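Local coordinates for protein superoxide dismutase (PDB 4F2N) that catalyses the dismutation of superoxide into molecular oxygen and hydrogen peroxide at an iron ion in each subunit, as other members of the iron superoxide dismutase family do, at residues A33-L38 against H62-V67; H105-F110 against A176-T181; G118-P123 against I215-F220; A147-F152 against R204-L209; S154-L159 against I187-V192. One frame throughout, in Å; residues are numbered along the deposited sequence.

Interaction 1 (A33-L38 against H62-V67)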
# COMPACT_ATOMS: atom_id res chain seq x y z
N ALA B 33 5.12 7.27 -22.79
CA ALA B 33 5.44 7.83 -21.48
C ALA B 33 6.94 8.13 -21.35
O ALA B 33 7.77 7.39 -21.90
CB ALA B 33 4.99 6.87 -20.40
N GLU B 34 7.28 9.19 -20.62
CA GLU B 34 8.67 9.50 -20.24
C GLU B 34 8.70 9.95 -18.79
O GLU B 34 7.80 10.69 -18.36
CB GLU B 34 9.24 10.65 -21.07
CG GLU B 34 9.46 10.43 -22.55
CD GLU B 34 10.12 11.64 -23.18
OE1 GLU B 34 11.34 11.85 -22.95
OE2 GLU B 34 9.44 12.39 -23.91
N LEU B 35 9.73 9.56 -18.04
CA LEU B 35 9.93 10.15 -16.71
C LEU B 35 10.05 11.67 -16.91
O LEU B 35 10.82 12.12 -17.75
CB LEU B 35 11.21 9.67 -16.04
CG LEU B 35 11.33 8.57 -15.01
CD1 LEU B 35 12.74 8.66 -14.44
CD2 LEU B 35 10.30 8.68 -13.88
N PRO B 36 9.29 12.46 -16.14
CA PRO B 36 9.36 13.92 -16.30
C PRO B 36 10.66 14.53 -15.80
O PRO B 36 11.30 14.01 -14.86
CB PRO B 36 8.19 14.43 -15.44
CG PRO B 36 8.00 13.37 -14.41
CD PRO B 36 8.36 12.06 -15.07
N THR B 37 11.05 15.62 -16.44
CA THR B 37 12.18 16.42 -16.00
C THR B 37 11.77 17.13 -14.71
O THR B 37 10.73 17.78 -14.66
CB THR B 37 12.57 17.44 -17.10
OG1 THR B 37 12.83 16.74 -18.33
CG2 THR B 37 13.81 18.25 -16.70
N LEU B 38 12.55 16.99 -13.65
CA LEU B 38 12.21 17.60 -12.37
C LEU B 38 12.58 19.09 -12.34
O LEU B 38 13.57 19.49 -12.95
CB LEU B 38 12.88 16.85 -11.21
CG LEU B 38 12.49 15.37 -11.01
CD1 LEU B 38 13.30 14.75 -9.89
CD2 LEU B 38 11.00 15.19 -10.72
N HIS B 62 10.60 3.60 -8.45
CA HIS B 62 9.13 3.44 -8.49
C HIS B 62 8.50 4.08 -9.70
O HIS B 62 7.84 3.42 -10.51
CB HIS B 62 8.49 3.98 -7.21
CG HIS B 62 8.82 3.17 -5.99
ND1 HIS B 62 8.10 2.09 -5.61
CD2 HIS B 62 9.83 3.32 -5.04
CE1 HIS B 62 8.63 1.57 -4.48
NE2 HIS B 62 9.68 2.34 -4.13
N HIS B 63 8.72 5.38 -9.86
CA HIS B 63 8.11 6.08 -10.97
C HIS B 63 8.61 5.53 -12.29
O HIS B 63 7.84 5.27 -13.20
CB HIS B 63 8.38 7.56 -10.87
CG HIS B 63 7.53 8.38 -11.80
ND1 HIS B 63 7.54 9.72 -11.79
CD2 HIS B 63 6.60 8.00 -12.74
CE1 HIS B 63 6.67 10.18 -12.72
NE2 HIS B 63 6.10 9.13 -13.30
N SER B 64 9.93 5.36 -12.40
CA SER B 64 10.52 4.81 -13.62
C SER B 64 9.89 3.48 -14.03
O SER B 64 9.67 3.24 -15.22
CB SER B 64 12.02 4.67 -13.47
OG SER B 64 12.56 4.22 -14.70
N ALA B 65 9.59 2.62 -13.06
CA ALA B 65 9.01 1.32 -13.39
C ALA B 65 7.61 1.47 -14.00
O ALA B 65 7.26 0.71 -14.90
CB ALA B 65 8.98 0.40 -12.16
N TYR B 66 6.81 2.41 -13.50
CA TYR B 66 5.48 2.66 -14.09
C TYR B 66 5.60 3.16 -15.53
O TYR B 66 4.83 2.77 -16.41
CB TYR B 66 4.72 3.73 -13.27
CG TYR B 66 4.36 3.28 -11.87
CD1 TYR B 66 3.52 2.16 -11.66
CD2 TYR B 66 4.81 3.97 -10.75
CE1 TYR B 66 3.17 1.74 -10.38
CE2 TYR B 66 4.47 3.56 -9.47
CZ TYR B 66 3.64 2.45 -9.29
OH TYR B 66 3.29 2.08 -8.02
N VAL B 67 6.56 4.04 -15.78
CA VAL B 67 6.80 4.58 -17.16
C VAL B 67 7.15 3.41 -18.09
O VAL B 67 6.60 3.26 -19.19
CB VAL B 67 7.90 5.68 -17.14
CG1 VAL B 67 8.44 6.01 -18.55
CG2 VAL B 67 7.36 6.94 -16.45
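Ala33 and Leu35 run along one flank of helix 52-71, along residues 62-67, in an extended, irregular backbone that comes nearest where Ala33 CA lies 5.6 Å from Val67 CA. No hydrogen bond joins the two segments; the contact rests on apolar packing, of side chains on one another and of Val67 methyls on the loop backbone. Leu35 sends CD2 over one face of the His63 imidazole, 3.7 Å from the ring centroid, a CH-pi contact displaced toward the rim. His63 has CG anti to the backbone N (chi1 -167°), which carries the ring out to meet the loop; there Pro36 approaches tip to tip, its CD 3.5 Å from His63 CE1. Both segments belong to the alpha-hairpin domain of the iron/manganese superoxide dismutases, the loop packing on its first long helix. Histidine suits this buried place: it offers the face of its ring to leucine, while its nitrogens bond to helix 96-113, ND1 to Trp112 NE1 and NE2 to His105 ND1. One turn further on, branched Val67 packs against the loop backbone: CG1 sits 3.7 Å from Ala33 O and 4.0 Å from CB of the small Ala33.

Interaction 2 (H105-F110 against A176-T181). With FE2 (Fe (II) ion), chain N.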
# COMPACT_ATOMS: atom_id res chain seq x y z
N HIS B 105 1.60 6.83 -13.28
CA HIS B 105 2.49 7.75 -14.00
C HIS B 105 2.00 9.17 -13.85
O HIS B 105 2.76 10.07 -13.48
CB HIS B 105 2.66 7.34 -15.48
CG HIS B 105 3.46 8.32 -16.31
ND1 HIS B 105 4.55 8.98 -15.83
CD2 HIS B 105 3.32 8.74 -17.64
CE1 HIS B 105 5.08 9.75 -16.79
NE2 HIS B 105 4.31 9.63 -17.90
N PHE B 106 0.72 9.37 -14.09
CA PHE B 106 0.12 10.69 -13.94
C PHE B 106 0.26 11.16 -12.48
O PHE B 106 0.67 12.31 -12.23
CB PHE B 106 -1.36 10.66 -14.36
CG PHE B 106 -2.10 11.92 -13.97
CD1 PHE B 106 -2.14 13.01 -14.83
CD2 PHE B 106 -2.72 12.04 -12.72
CE1 PHE B 106 -2.78 14.21 -14.46
CE2 PHE B 106 -3.37 13.22 -12.33
CZ PHE B 106 -3.40 14.31 -13.22
N ASN B 107 -0.08 10.29 -11.52
CA ASN B 107 -0.12 10.71 -10.11
C ASN B 107 1.25 11.18 -9.67
O ASN B 107 1.35 12.23 -9.02
CB ASN B 107 -0.60 9.58 -9.18
CG ASN B 107 -2.04 9.21 -9.43
OD1 ASN B 107 -2.83 9.99 -10.00
ND2 ASN B 107 -2.40 8.01 -9.01
N HIS B 108 2.30 10.44 -10.04
CA HIS B 108 3.68 10.83 -9.66
C HIS B 108 4.12 12.09 -10.36
O HIS B 108 4.76 12.95 -9.74
CB HIS B 108 4.71 9.70 -9.90
CG HIS B 108 4.60 8.57 -8.88
ND1 HIS B 108 3.72 7.54 -9.01
CD2 HIS B 108 5.25 8.38 -7.66
CE1 HIS B 108 3.80 6.73 -7.95
NE2 HIS B 108 4.73 7.25 -7.10
N SER B 109 3.82 12.22 -11.65
CA SER B 109 4.17 13.43 -12.41
C SER B 109 3.58 14.67 -11.78
O SER B 109 4.23 15.71 -11.68
CB SER B 109 3.74 13.30 -13.88
OG SER B 109 4.46 12.22 -14.47
N PHE B 110 2.35 14.54 -11.34
CA PHE B 110 1.63 15.66 -10.74
C PHE B 110 2.26 16.00 -9.40
O PHE B 110 2.52 17.17 -9.11
CB PHE B 110 0.12 15.33 -10.58
CG PHE B 110 -0.68 16.52 -10.14
CD1 PHE B 110 -0.97 17.55 -11.04
CD2 PHE B 110 -1.14 16.61 -8.84
CE1 PHE B 110 -1.71 18.66 -10.64
CE2 PHE B 110 -1.88 17.73 -8.43
CZ PHE B 110 -2.17 18.75 -9.32
N ALA B 176 -3.96 3.29 -7.17
CA ALA B 176 -3.72 4.18 -8.32
C ALA B 176 -4.87 5.16 -8.55
O ALA B 176 -4.84 5.94 -9.51
CB ALA B 176 -3.44 3.39 -9.60
N GLY B 177 -5.88 5.14 -7.69
CA GLY B 177 -7.04 6.01 -7.88
C GLY B 177 -6.73 7.46 -8.04
O GLY B 177 -5.83 8.00 -7.39
N CYS B 178 -7.52 8.11 -8.88
CA CYS B 178 -7.22 9.45 -9.34
C CYS B 178 -8.57 10.20 -9.44
O CYS B 178 -9.49 9.72 -10.11
CB CYS B 178 -6.63 9.21 -10.72
SG CYS B 178 -6.04 10.64 -11.54
N PRO B 179 -8.71 11.36 -8.78
CA PRO B 179 -10.03 12.04 -8.75
C PRO B 179 -10.54 12.52 -10.12
O PRO B 179 -11.70 12.83 -10.28
CB PRO B 179 -9.79 13.25 -7.87
CG PRO B 179 -8.59 12.87 -7.03
CD PRO B 179 -7.71 12.12 -7.99
N LEU B 180 -9.67 12.56 -11.11
CA LEU B 180 -10.13 13.04 -12.39
C LEU B 180 -11.05 12.01 -13.05
O LEU B 180 -11.78 12.36 -13.96
CB LEU B 180 -8.93 13.46 -13.27
CG LEU B 180 -7.95 12.35 -13.59
CD1 LEU B 180 -8.52 11.62 -14.77
CD2 LEU B 180 -6.58 12.93 -13.95
N THR B 181 -11.06 10.76 -12.57
CA THR B 181 -12.00 9.76 -13.10
C THR B 181 -13.46 10.06 -12.69
O THR B 181 -14.39 9.55 -13.29
CB THR B 181 -11.62 8.30 -12.73
OG1 THR B 181 -11.62 8.14 -11.30
CG2 THR B 181 -10.22 7.97 -13.28
FE FE2 N . 4.76 6.90 -5.08
O HOH W 1 2.73 5.92 -5.22
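Asn107 makes the one hydrogen bond between the segments, giving an N-H from ND2 to Ala176 O at 3.2 Å. The acceptor lies close to the amide plane of Asn107, but the nitrogen stands well above the carbonyl plane of Ala176, 61° out of it. Gln104 OE1 is a second partner of ND2, which helps fix the rotation of the amide. An asparagine is apt here: short enough to stay in the core, it can still satisfy a loop carbonyl. Helix 96-113 belongs to the alpha-hairpin domain, and the loop after strand 168-174 to the C-terminal alpha/beta domain, so the contact is part of the seam between the two domains. The apolar contacts gather on Phe106. Leu180 meets it tip to tip, CD2 standing over one face 3.9 Å from the ring centroid, a CH-pi contact. Cys178 SG approaches obliquely, 3.8 Å from Phe106 CD2, in a sulfur-aromatic contact, and the same sulfur lies 3.6 Å from Asn107 OD1. Metal binding comes from the next residue of the helix: His108 NE2 binds the iron, with His58, Asp191, His195 and a water completing its ligands. His108 ND1 is hydrogen-bonded to Gln104 O, which orients the imidazole toward the metal.

Interaction 3 (G118-P123 against I215-F220)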
# COMPACT_ATOMS: atom_id res chain seq x y z
N GLY B 118 12.72 23.64 -0.54
CA GLY B 118 12.37 24.80 0.28
C GLY B 118 10.99 25.39 0.02
O GLY B 118 10.63 26.42 0.59
N GLY B 119 10.21 24.72 -0.82
CA GLY B 119 8.87 25.18 -1.22
C GLY B 119 8.84 26.50 -1.99
O GLY B 119 9.89 27.09 -2.27
N LYS B 120 7.64 26.95 -2.37
CA LYS B 120 7.43 28.33 -2.81
C LYS B 120 6.24 28.89 -2.02
O LYS B 120 5.25 28.16 -1.81
CB LYS B 120 7.14 28.39 -4.32
CG LYS B 120 8.20 27.72 -5.18
CD LYS B 120 8.13 28.14 -6.64
CE LYS B 120 9.28 27.53 -7.44
NZ LYS B 120 10.59 28.12 -7.03
N PRO B 121 6.30 30.16 -1.58
CA PRO B 121 5.20 30.71 -0.75
C PRO B 121 3.88 30.75 -1.49
O PRO B 121 3.85 30.87 -2.71
CB PRO B 121 5.69 32.14 -0.42
CG PRO B 121 7.16 32.11 -0.66
CD PRO B 121 7.39 31.13 -1.76
N MET B 122 2.79 30.61 -0.74
CA MET B 122 1.45 30.57 -1.29
C MET B 122 1.00 31.97 -1.71
O MET B 122 0.98 32.88 -0.89
CB MET B 122 0.48 30.03 -0.25
CG MET B 122 -0.93 29.77 -0.76
SD MET B 122 -1.93 29.27 0.65
CE MET B 122 -1.25 27.66 1.02
N PRO B 123 0.67 32.14 -2.99
CA PRO B 123 0.17 33.43 -3.44
C PRO B 123 -1.15 33.76 -2.77
O PRO B 123 -1.93 32.85 -2.41
CB PRO B 123 -0.05 33.23 -4.94
CG PRO B 123 0.83 32.07 -5.31
CD PRO B 123 0.81 31.18 -4.11
N ILE B 215 7.89 21.80 1.60
CA ILE B 215 8.40 21.68 0.23
C ILE B 215 7.30 21.79 -0.85
O ILE B 215 7.56 21.49 -2.01
CB ILE B 215 9.23 20.40 -0.01
CG1 ILE B 215 8.41 19.12 0.31
CG2 ILE B 215 10.56 20.44 0.73
CD1 ILE B 215 9.04 17.86 -0.25
N VAL B 216 6.12 22.27 -0.48
CA VAL B 216 5.05 22.41 -1.50
C VAL B 216 5.30 23.64 -2.37
O VAL B 216 5.57 24.74 -1.86
CB VAL B 216 3.65 22.47 -0.87
CG1 VAL B 216 2.60 22.73 -1.97
CG2 VAL B 216 3.36 21.18 -0.13
N ASP B 217 5.26 23.43 -3.68
CA ASP B 217 5.33 24.52 -4.63
C ASP B 217 3.96 25.16 -4.75
O ASP B 217 3.13 24.73 -5.58
CB ASP B 217 5.85 24.02 -6.00
CG ASP B 217 6.02 25.16 -7.01
OD1 ASP B 217 5.53 26.27 -6.77
OD2 ASP B 217 6.65 24.93 -8.06
N TRP B 218 3.70 26.18 -3.94
CA TRP B 218 2.36 26.77 -3.91
C TRP B 218 2.06 27.60 -5.14
O TRP B 218 0.89 27.85 -5.46
CB TRP B 218 2.14 27.59 -2.63
CG TRP B 218 2.00 26.78 -1.37
CD1 TRP B 218 2.85 26.79 -0.25
CD2 TRP B 218 0.93 25.84 -1.03
NE1 TRP B 218 2.37 25.94 0.72
CE2 TRP B 218 1.23 25.33 0.31
CE3 TRP B 218 -0.22 25.39 -1.69
CZ2 TRP B 218 0.41 24.42 0.95
CZ3 TRP B 218 -1.04 24.45 -1.03
CH2 TRP B 218 -0.73 23.97 0.26
N GLU B 219 3.10 28.02 -5.85
CA GLU B 219 2.90 28.72 -7.14
C GLU B 219 2.29 27.79 -8.20
O GLU B 219 1.40 28.20 -8.97
CB GLU B 219 4.20 29.38 -7.60
CG GLU B 219 4.66 30.45 -6.63
CD GLU B 219 6.00 31.08 -7.00
OE1 GLU B 219 6.42 30.96 -8.17
OE2 GLU B 219 6.62 31.72 -6.12
N PHE B 220 2.75 26.54 -8.25
CA PHE B 220 2.16 25.58 -9.16
C PHE B 220 0.73 25.29 -8.72
O PHE B 220 -0.17 25.21 -9.56
CB PHE B 220 2.96 24.26 -9.21
CG PHE B 220 2.26 23.19 -9.97
CD1 PHE B 220 2.26 23.20 -11.38
CD2 PHE B 220 1.58 22.16 -9.30
CE1 PHE B 220 1.60 22.20 -12.09
CE2 PHE B 220 0.93 21.16 -10.01
CZ PHE B 220 0.95 21.18 -11.40
O HOH W 2 5.12 32.74 -4.27
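Met122 lays its terminal methyl on the indole of Trp218: CE stands 3.4 Å from the centroid of the six-membered ring, almost on the ring normal, with SD farther off in an oblique Met-aromatic contact. The chain bends at chi3 (-70°), which turns the methyl down onto the ring. Val216 CG1 covers the opposite face, so the indole is held between two apolar groups. Lys120 O comes to the indole edge, 3.2 Å from Trp218 CD1, and also accepts a hydrogen bond from Trp218 N. The Lys120 chain runs alongside Asp217, its CD 3.2 Å from Asp217 OD1; Lys120 NZ is 5.2 Å from Asp217 OD2, so any attraction is long-range. A second backbone bond, Lys120 N to Val216 O at 3.1 Å, makes a single bridge with Asp217. Gly119 adopts a positive phi that suits glycine, and a side chain there would press on Val216 O. Further out, a water donates to both Pro121 O and Glu219 OE2, and Leu126 and Met141 also touch Trp218. Asp217 OD1 accepts from Phe220 N at 3.2 Å, the capping bond of an N-cap, and so begins helix 218-229 beside Pro123, the N-cap of helix 124-134.

Interaction 4 (A147-F152 against R204-L209)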
# COMPACT_ATOMS: atom_id res chain seq x y z
N ALA B 147 -6.80 13.32 6.66
CA ALA B 147 -7.27 12.43 5.59
C ALA B 147 -6.12 11.53 5.09
O ALA B 147 -6.32 10.33 4.82
CB ALA B 147 -7.90 13.22 4.42
N GLY B 148 -4.92 12.09 4.97
CA GLY B 148 -3.76 11.28 4.55
C GLY B 148 -3.40 10.20 5.57
O GLY B 148 -3.09 9.07 5.20
N VAL B 149 -3.42 10.55 6.85
CA VAL B 149 -3.13 9.60 7.92
C VAL B 149 -4.14 8.44 7.90
O VAL B 149 -3.77 7.27 8.05
CB VAL B 149 -3.17 10.29 9.29
CG1 VAL B 149 -3.27 9.27 10.42
CG2 VAL B 149 -1.91 11.13 9.45
N ASN B 150 -5.40 8.79 7.69
CA ASN B 150 -6.50 7.84 7.74
C ASN B 150 -6.70 7.03 6.47
O ASN B 150 -7.57 6.18 6.43
CB ASN B 150 -7.79 8.57 8.07
CG ASN B 150 -7.84 9.08 9.49
OD1 ASN B 150 -7.13 8.61 10.37
ND2 ASN B 150 -8.72 10.02 9.72
N ASN B 151 -5.93 7.31 5.42
CA ASN B 151 -6.12 6.60 4.16
C ASN B 151 -5.53 5.19 4.28
O ASN B 151 -4.30 5.03 4.20
CB ASN B 151 -5.46 7.36 3.01
CG ASN B 151 -5.96 6.92 1.67
OD1 ASN B 151 -7.03 6.36 1.57
ND2 ASN B 151 -5.23 7.24 0.63
N PHE B 152 -6.38 4.19 4.48
CA PHE B 152 -5.88 2.85 4.83
C PHE B 152 -5.16 2.24 3.64
O PHE B 152 -5.74 2.19 2.54
CB PHE B 152 -7.03 1.91 5.25
CG PHE B 152 -6.56 0.59 5.81
CD1 PHE B 152 -5.88 0.54 7.02
CD2 PHE B 152 -6.80 -0.58 5.13
CE1 PHE B 152 -5.46 -0.69 7.55
CE2 PHE B 152 -6.39 -1.80 5.65
CZ PHE B 152 -5.71 -1.85 6.85
N ARG B 204 6.33 6.71 10.34
CA ARG B 204 5.80 7.97 10.82
C ARG B 204 5.10 8.80 9.72
O ARG B 204 5.54 9.91 9.39
CB ARG B 204 6.92 8.77 11.54
CG ARG B 204 7.55 7.95 12.67
CD ARG B 204 8.61 8.71 13.46
NE ARG B 204 9.63 9.36 12.63
CZ ARG B 204 10.73 8.75 12.17
NH1 ARG B 204 10.95 7.46 12.44
NH2 ARG B 204 11.63 9.44 11.46
N ARG B 205 4.00 8.26 9.17
CA ARG B 205 3.29 8.92 8.09
C ARG B 205 2.77 10.30 8.51
O ARG B 205 2.79 11.24 7.72
CB ARG B 205 2.12 8.05 7.57
CG ARG B 205 1.45 8.64 6.33
CD ARG B 205 0.13 8.00 5.97
NE ARG B 205 0.28 6.65 5.40
CZ ARG B 205 -0.73 5.93 4.90
NH1 ARG B 205 -1.97 6.43 4.84
NH2 ARG B 205 -0.51 4.71 4.37
N ALA B 206 2.32 10.43 9.77
CA ALA B 206 1.78 11.70 10.27
C ALA B 206 2.84 12.80 10.23
O ALA B 206 2.56 13.95 9.84
CB ALA B 206 1.22 11.54 11.69
N ASP B 207 4.04 12.47 10.68
CA ASP B 207 5.15 13.44 10.65
C ASP B 207 5.52 13.83 9.22
O ASP B 207 5.83 14.99 8.95
CB ASP B 207 6.35 12.82 11.32
CG ASP B 207 6.16 12.66 12.81
OD1 ASP B 207 5.19 13.24 13.37
OD2 ASP B 207 6.99 11.97 13.44
N TYR B 208 5.54 12.85 8.32
CA TYR B 208 5.80 13.11 6.90
C TYR B 208 4.82 14.16 6.34
O TYR B 208 5.24 15.16 5.77
CB TYR B 208 5.71 11.80 6.11
CG TYR B 208 5.35 11.90 4.62
CD1 TYR B 208 6.22 12.53 3.69
CD2 TYR B 208 4.18 11.31 4.14
CE1 TYR B 208 5.89 12.60 2.33
CE2 TYR B 208 3.85 11.36 2.80
CZ TYR B 208 4.71 11.98 1.89
OH TYR B 208 4.38 12.02 0.53
N LEU B 209 3.52 13.92 6.53
CA LEU B 209 2.49 14.84 6.07
C LEU B 209 2.59 16.24 6.69
O LEU B 209 2.39 17.25 5.98
CB LEU B 209 1.09 14.24 6.28
CG LEU B 209 0.82 13.05 5.37
CD1 LEU B 209 -0.39 12.29 5.90
CD2 LEU B 209 0.59 13.47 3.93
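Arg205 drives the tight part of this contact, its NH1 gripping two backbone carbonyls at and just beyond the C-terminal end of helix 137-149. Gly148 O accepts at 2.9 Å, nearly along the C=O axis, and Asn151 O at 2.8 Å; both lie close to the guanidinium plane, so the group meets them with its edge. The chain reaches them by leaving the backbone extended, CG anti to N (chi1 -174°), and then bending at chi3 (-73°). NE bonds to Tyr197 OH and NH2 to Gly153 O, so all three nitrogens are engaged, which should restrict rotation of the guanidinium. A positive group at Gly148 O, in the last turn of the helix, is also likely to be favourable electrostatically. Gly148 suits its place because a side chain there would collide with Leu209 CD1, which now comes within 3.7 Å of Gly148 C and 3.6 Å of Val149 N. The outer side is looser and open to solvent: exposed Val149 rests CG2 on exposed Ala206, 3.9 Å from its CB, with no polar link between them. Alanine keeps this edge of helix 205-212 low enough for the valine to lie against it. The end of helix 137-149 lies by strand 168-174, with Ala147 on Ile170 and Ser172 and Asn151 ND2 bonded to Thr173 O, while Arg205 and Leu209 of helix 205-212 pack on Val192, just past strand 185-191.

Interaction 5 (S154-L159 against I187-V192). With FE2 (Fe (II) ion), chain N.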
# COMPACT_ATOMS: atom_id res chain seq x y z
N SER B 154 -2.24 1.79 0.66
CA SER B 154 -1.55 2.71 -0.26
C SER B 154 -2.53 3.68 -0.88
O SER B 154 -3.69 3.31 -1.16
CB SER B 154 -0.88 1.93 -1.39
OG SER B 154 -0.10 0.85 -0.88
N GLY B 155 -2.09 4.89 -1.16
CA GLY B 155 -2.92 5.77 -2.02
C GLY B 155 -2.43 7.20 -2.02
O GLY B 155 -1.25 7.45 -1.76
N TRP B 156 -3.36 8.11 -2.25
CA TRP B 156 -3.10 9.52 -2.51
C TRP B 156 -4.14 10.34 -1.80
O TRP B 156 -5.34 9.95 -1.72
CB TRP B 156 -3.18 9.80 -4.04
CG TRP B 156 -2.16 9.01 -4.82
CD1 TRP B 156 -2.28 7.69 -5.30
CD2 TRP B 156 -0.82 9.45 -5.26
NE1 TRP B 156 -1.14 7.30 -5.97
CE2 TRP B 156 -0.22 8.31 -5.95
CE3 TRP B 156 -0.09 10.64 -5.13
CZ2 TRP B 156 1.03 8.38 -6.51
CZ3 TRP B 156 1.21 10.69 -5.70
CH2 TRP B 156 1.75 9.59 -6.37
N THR B 157 -3.72 11.50 -1.31
CA THR B 157 -4.64 12.48 -0.76
C THR B 157 -4.55 13.75 -1.63
O THR B 157 -3.44 14.21 -1.98
CB THR B 157 -4.29 12.79 0.70
OG1 THR B 157 -4.42 11.57 1.44
CG2 THR B 157 -5.27 13.81 1.30
N TRP B 158 -5.70 14.32 -1.94
CA TRP B 158 -5.81 15.35 -2.97
C TRP B 158 -6.52 16.56 -2.49
O TRP B 158 -7.47 16.45 -1.70
CB TRP B 158 -6.68 14.79 -4.10
CG TRP B 158 -6.17 13.52 -4.73
CD1 TRP B 158 -6.45 12.20 -4.35
CD2 TRP B 158 -5.29 13.41 -5.90
NE1 TRP B 158 -5.81 11.32 -5.17
CE2 TRP B 158 -5.09 11.96 -6.12
CE3 TRP B 158 -4.67 14.32 -6.76
CZ2 TRP B 158 -4.31 11.46 -7.16
CZ3 TRP B 158 -3.85 13.82 -7.81
CH2 TRP B 158 -3.70 12.41 -8.01
N LEU B 159 -6.12 17.71 -2.99
CA LEU B 159 -6.97 18.92 -2.97
C LEU B 159 -7.43 19.14 -4.41
O LEU B 159 -6.61 19.25 -5.33
CB LEU B 159 -6.18 20.14 -2.46
CG LEU B 159 -6.92 21.50 -2.40
CD1 LEU B 159 -8.08 21.46 -1.41
CD2 LEU B 159 -5.91 22.57 -1.98
N ILE B 187 -5.48 20.00 -7.83
CA ILE B 187 -4.57 21.13 -7.78
C ILE B 187 -3.38 20.86 -6.87
O ILE B 187 -2.37 21.56 -6.94
CB ILE B 187 -5.26 22.49 -7.44
CG1 ILE B 187 -5.67 22.56 -5.96
CG2 ILE B 187 -6.46 22.73 -8.37
CD1 ILE B 187 -6.29 23.89 -5.54
N PHE B 188 -3.49 19.82 -6.02
CA PHE B 188 -2.40 19.40 -5.12
C PHE B 188 -2.59 17.94 -4.72
O PHE B 188 -3.74 17.47 -4.61
CB PHE B 188 -2.36 20.27 -3.87
CG PHE B 188 -1.28 19.84 -2.90
CD1 PHE B 188 0.07 19.94 -3.27
CD2 PHE B 188 -1.59 19.26 -1.66
CE1 PHE B 188 1.09 19.51 -2.43
CE2 PHE B 188 -0.57 18.86 -0.79
CZ PHE B 188 0.77 18.97 -1.19
N THR B 189 -1.50 17.21 -4.58
CA THR B 189 -1.56 15.82 -4.07
C THR B 189 -0.42 15.50 -3.12
O THR B 189 0.66 16.09 -3.22
CB THR B 189 -1.62 14.77 -5.22
OG1 THR B 189 -2.10 13.52 -4.69
CG2 THR B 189 -0.24 14.50 -5.82
N ALA B 190 -0.66 14.55 -2.21
CA ALA B 190 0.42 13.95 -1.40
C ALA B 190 0.33 12.45 -1.61
O ALA B 190 -0.75 11.85 -1.45
CB ALA B 190 0.24 14.28 0.07
N ASP B 191 1.44 11.86 -2.01
CA ASP B 191 1.53 10.39 -2.14
C ASP B 191 1.58 9.81 -0.72
O ASP B 191 2.45 10.21 0.07
CB ASP B 191 2.85 10.07 -2.87
CG ASP B 191 2.97 8.61 -3.28
OD1 ASP B 191 2.07 7.80 -2.98
OD2 ASP B 191 3.99 8.28 -3.96
N VAL B 192 0.66 8.90 -0.38
CA VAL B 192 0.78 8.22 0.91
C VAL B 192 0.92 6.70 0.75
O VAL B 192 0.69 5.93 1.70
CB VAL B 192 -0.33 8.59 1.92
CG1 VAL B 192 -0.24 10.06 2.30
CG2 VAL B 192 -1.69 8.33 1.31
FE FE2 N . 4.76 6.90 -5.08
O HOH W 1 2.73 5.92 -5.22
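Trp156 and Asp191 stack across the two strands, the carboxylate lying over one face of the indole with the planes 9° apart; Asp191 CB is 3.3 Å from Trp156 CZ3. Thr189 OG1 comes to the edge of the same indole, 3.5 Å from Trp156 CE3. On Trp158, Thr189 is instead over a face, its CB 3.8 Å from the centroid of the six-membered ring. With OG1 anti to its own N (chi1 -162°), Thr189 also donates to Thr157 O at 3.1 Å, from above the carbonyl plane, and that oxygen accepts Ala190 N as well. Trp156 NE1 bonds to Gln104 OE1 and Trp158 NE1 to Thr173 OG1. Behind them the strands pair antiparallel, with Thr157 and Ala190 as a hydrogen-bonded pair. At the far end Ile187 and Phe188 both face Leu159 in a classic beta bulge, each giving its N-H to Leu159 O. Asp191 OD2 binds the iron at 1.9 Å, alongside His58, His108 and His195. The aspartate thus uses one oxygen for the metal and the other, OD1, for Trp193 N and, weakly, the iron-bound water; together with the stacked indole, these bonds probably hold the carboxylate plane in place beside the ion.

Interactions 2 and 5 form the centre of the subunit, their centres about 9 Å apart, and both reach the iron: helix 96-113 brings one ligand and strand 185-191 another, so the metal ties the two domains together. Interaction 1 comes first along the chain, in the alpha-hairpin domain, and touches interaction 2 through His63 and His105. The segments of interactions 2 and 5 alternate in sequence. Interactions 4 and 5, with centres about 10 Å apart, meet where Tyr208 bonds to Asp191 O, placing helix 205-212 behind the metal-binding strand. Interaction 3 lies away from the centre, as do 1 and 4, about 23 Å from interaction 1 between centres, and its segments enclose interactions 4 and 5 in sequence.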